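Local coordinates for protein diguanylate cyclase TpbB (Pseudomonas aeruginosa, PDB 4IOB) that condenses two GTP molecules into the second messenger cyclic-di-GMP through its cytoplasmic GGDEF domain, with magnesium as cofactor, as part of a signalling system important in biofilm formation, at residues 105-110 against 115-120. Sequence-based numbering, arbitrary orientation.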
loop_
_atom_site.group_PDB
_atom_site.type_symbol
_atom_site.label_atom_id
_atom_site.label_comp_id
_atom_site.label_asym_id
_atom_site.label_seq_id
_atom_site.Cartn_x
_atom_site.Cartn_y
_atom_site.Cartn_z
ATOM N N ALA A 105 7.020 -9.023 -12.146
ATOM C CA ALA A 105 6.567 -9.442 -13.466
ATOM C C ALA A 105 6.033 -8.248 -14.249
ATOM O O ALA A 105 5.199 -7.494 -13.747
ATOM C CB ALA A 105 5.502 -10.520 -13.347
ATOM N N PRO A 106 6.517 -8.073 -15.489
ATOM C CA PRO A 106 6.150 -6.948 -16.348
ATOM C C PRO A 106 4.641 -6.820 -16.544
ATOM O O PRO A 106 3.922 -7.818 -16.499
ATOM C CB PRO A 106 6.824 -7.291 -17.679
ATOM C CG PRO A 106 7.973 -8.161 -17.303
ATOM C CD PRO A 106 7.492 -8.968 -16.134
ATOM N N ILE A 107 4.176 -5.594 -16.765
ATOM C CA ILE A 107 2.761 -5.337 -17.011
ATOM C C ILE A 107 2.481 -5.172 -18.502
ATOM O O ILE A 107 3.001 -4.260 -19.145
ATOM C CB ILE A 107 2.273 -4.079 -16.269
ATOM C CG1 ILE A 107 2.324 -4.298 -14.756
ATOM C CG2 ILE A 107 0.863 -3.716 -16.708
ATOM C CD1 ILE A 107 1.832 -3.114 -13.951
ATOM N N ARG A 108 1.656 -6.061 -19.044
ATOM C CA ARG A 108 1.307 -6.027 -20.457
ATOM C C ARG A 108 0.243 -4.968 -20.720
ATOM O O ARG A 108 -0.861 -5.041 -20.183
ATOM C CB ARG A 108 0.792 -7.397 -20.902
ATOM C CG ARG A 108 1.644 -8.563 -20.429
ATOM N N LEU A 109 0.579 -3.982 -21.546
ATOM C CA LEU A 109 -0.369 -2.926 -21.890
ATOM C C LEU A 109 -1.385 -3.409 -22.921
ATOM O O LEU A 109 -1.336 -4.557 -23.362
ATOM C CB LEU A 109 0.363 -1.680 -22.393
ATOM C CG LEU A 109 1.148 -0.900 -21.337
ATOM C CD1 LEU A 109 1.868 0.284 -21.965
ATOM C CD2 LEU A 109 0.228 -0.439 -20.218
ATOM N N SER A 110 -2.301 -2.525 -23.302
ATOM C CA SER A 110 -3.386 -2.888 -24.209
ATOM C C SER A 110 -2.915 -3.100 -25.645
ATOM O O SER A 110 -3.611 -3.728 -26.444
ATOM C CB SER A 110 -4.487 -1.825 -24.175
ATOM O OG SER A 110 -5.050 -1.716 -22.880
ATOM N N VAL A 115 5.421 -2.857 -19.464
ATOM C CA VAL A 115 5.873 -1.826 -18.538
ATOM C C VAL A 115 6.244 -2.426 -17.186
ATOM O O VAL A 115 5.394 -2.974 -16.486
ATOM C CB VAL A 115 4.801 -0.740 -18.331
ATOM C CG1 VAL A 115 5.277 0.287 -17.314
ATOM C CG2 VAL A 115 4.462 -0.071 -19.654
ATOM N N SER A 116 7.519 -2.320 -16.829
ATOM C CA SER A 116 8.002 -2.836 -15.556
ATOM C C SER A 116 8.100 -1.721 -14.521
ATOM O O SER A 116 8.770 -0.712 -14.744
ATOM C CB SER A 116 9.362 -3.515 -15.732
ATOM O OG SER A 116 9.262 -4.634 -16.595
ATOM N N THR A 117 7.427 -1.908 -13.391
ATOM C CA THR A 117 7.429 -0.909 -12.329
ATOM C C THR A 117 7.678 -1.548 -10.968
ATOM O O THR A 117 7.576 -2.764 -10.812
ATOM C CB THR A 117 6.103 -0.128 -12.285
ATOM O OG1 THR A 117 5.015 -1.040 -12.096
ATOM C CG2 THR A 117 5.894 0.643 -13.579
ATOM N N SER A 118 8.006 -0.716 -9.986
ATOM C CA SER A 118 8.249 -1.190 -8.631
ATOM C C SER A 118 7.271 -0.547 -7.658
ATOM O O SER A 118 6.681 0.493 -7.953
ATOM C CB SER A 118 9.687 -0.886 -8.208
ATOM O OG SER A 118 10.617 -1.490 -9.089
ATOM N N LEU A 119 7.098 -1.172 -6.499
ATOM C CA LEU A 119 6.217 -0.636 -5.470
ATOM C C LEU A 119 6.996 -0.240 -4.222
ATOM O O LEU A 119 7.722 -1.051 -3.646
ATOM C CB LEU A 119 5.125 -1.647 -5.111
ATOM C CG LEU A 119 4.012 -1.843 -6.142
ATOM C CD1 LEU A 119 3.006 -2.874 -5.654
ATOM C CD2 LEU A 119 3.324 -0.521 -6.443
ATOM N N THR A 120 6.844 1.014 -3.813
ATOM C CA THR A 120 7.454 1.497 -2.583
ATOM C C THR A 120 6.416 1.494 -1.469
ATOM O O THR A 120 5.358 2.108 -1.598
ATOM C CB THR A 120 8.020 2.917 -2.752
ATOM O OG1 THR A 120 9.001 2.921 -3.797
ATOM C CG2 THR A 120 8.662 3.393 -1.458
#
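Ile107 and Val115 exchange two backbone hydrogen bonds, Ile107 N to Val115 O at 2.9 Å and Val115 N to Ile107 O at 2.8 Å, which defines an antiparallel hydrogen-bonded pair. The N-H...acceptor angles are 156° for the bond from Ile107 N to Val115 O and 146° for the bond from Val115 N to Ile107 O. The pair belongs to a short two-stranded beta-hairpin, 107-108 with 114-115, separate from the central five-stranded sheet of the GGDEF domain. Beyond it, 115-120 runs into strand 119-126 of the central sheet, and Thr117 comes within about 4 Å, side chain to side chain, of Ser35, a magnesium-binding residue.

Apolar contact is concentrated on Val115. Its CG2, lying beside its own backbone N and anti to the carbonyl carbon, meets Leu109 CD1 at 3.5 Å, the two side chains crossing at a slant. Ile107 and Val115 point to the same face of the hairpin, where Ile107 packs on Val53 and Asn56 of helix 47-62 and Val115 on Leu45 of helix 38-45.

Looser contact occurs at the exposed Pro106, whose ring carbons CB and CG both lie 3.8 Å from Ser116 OG.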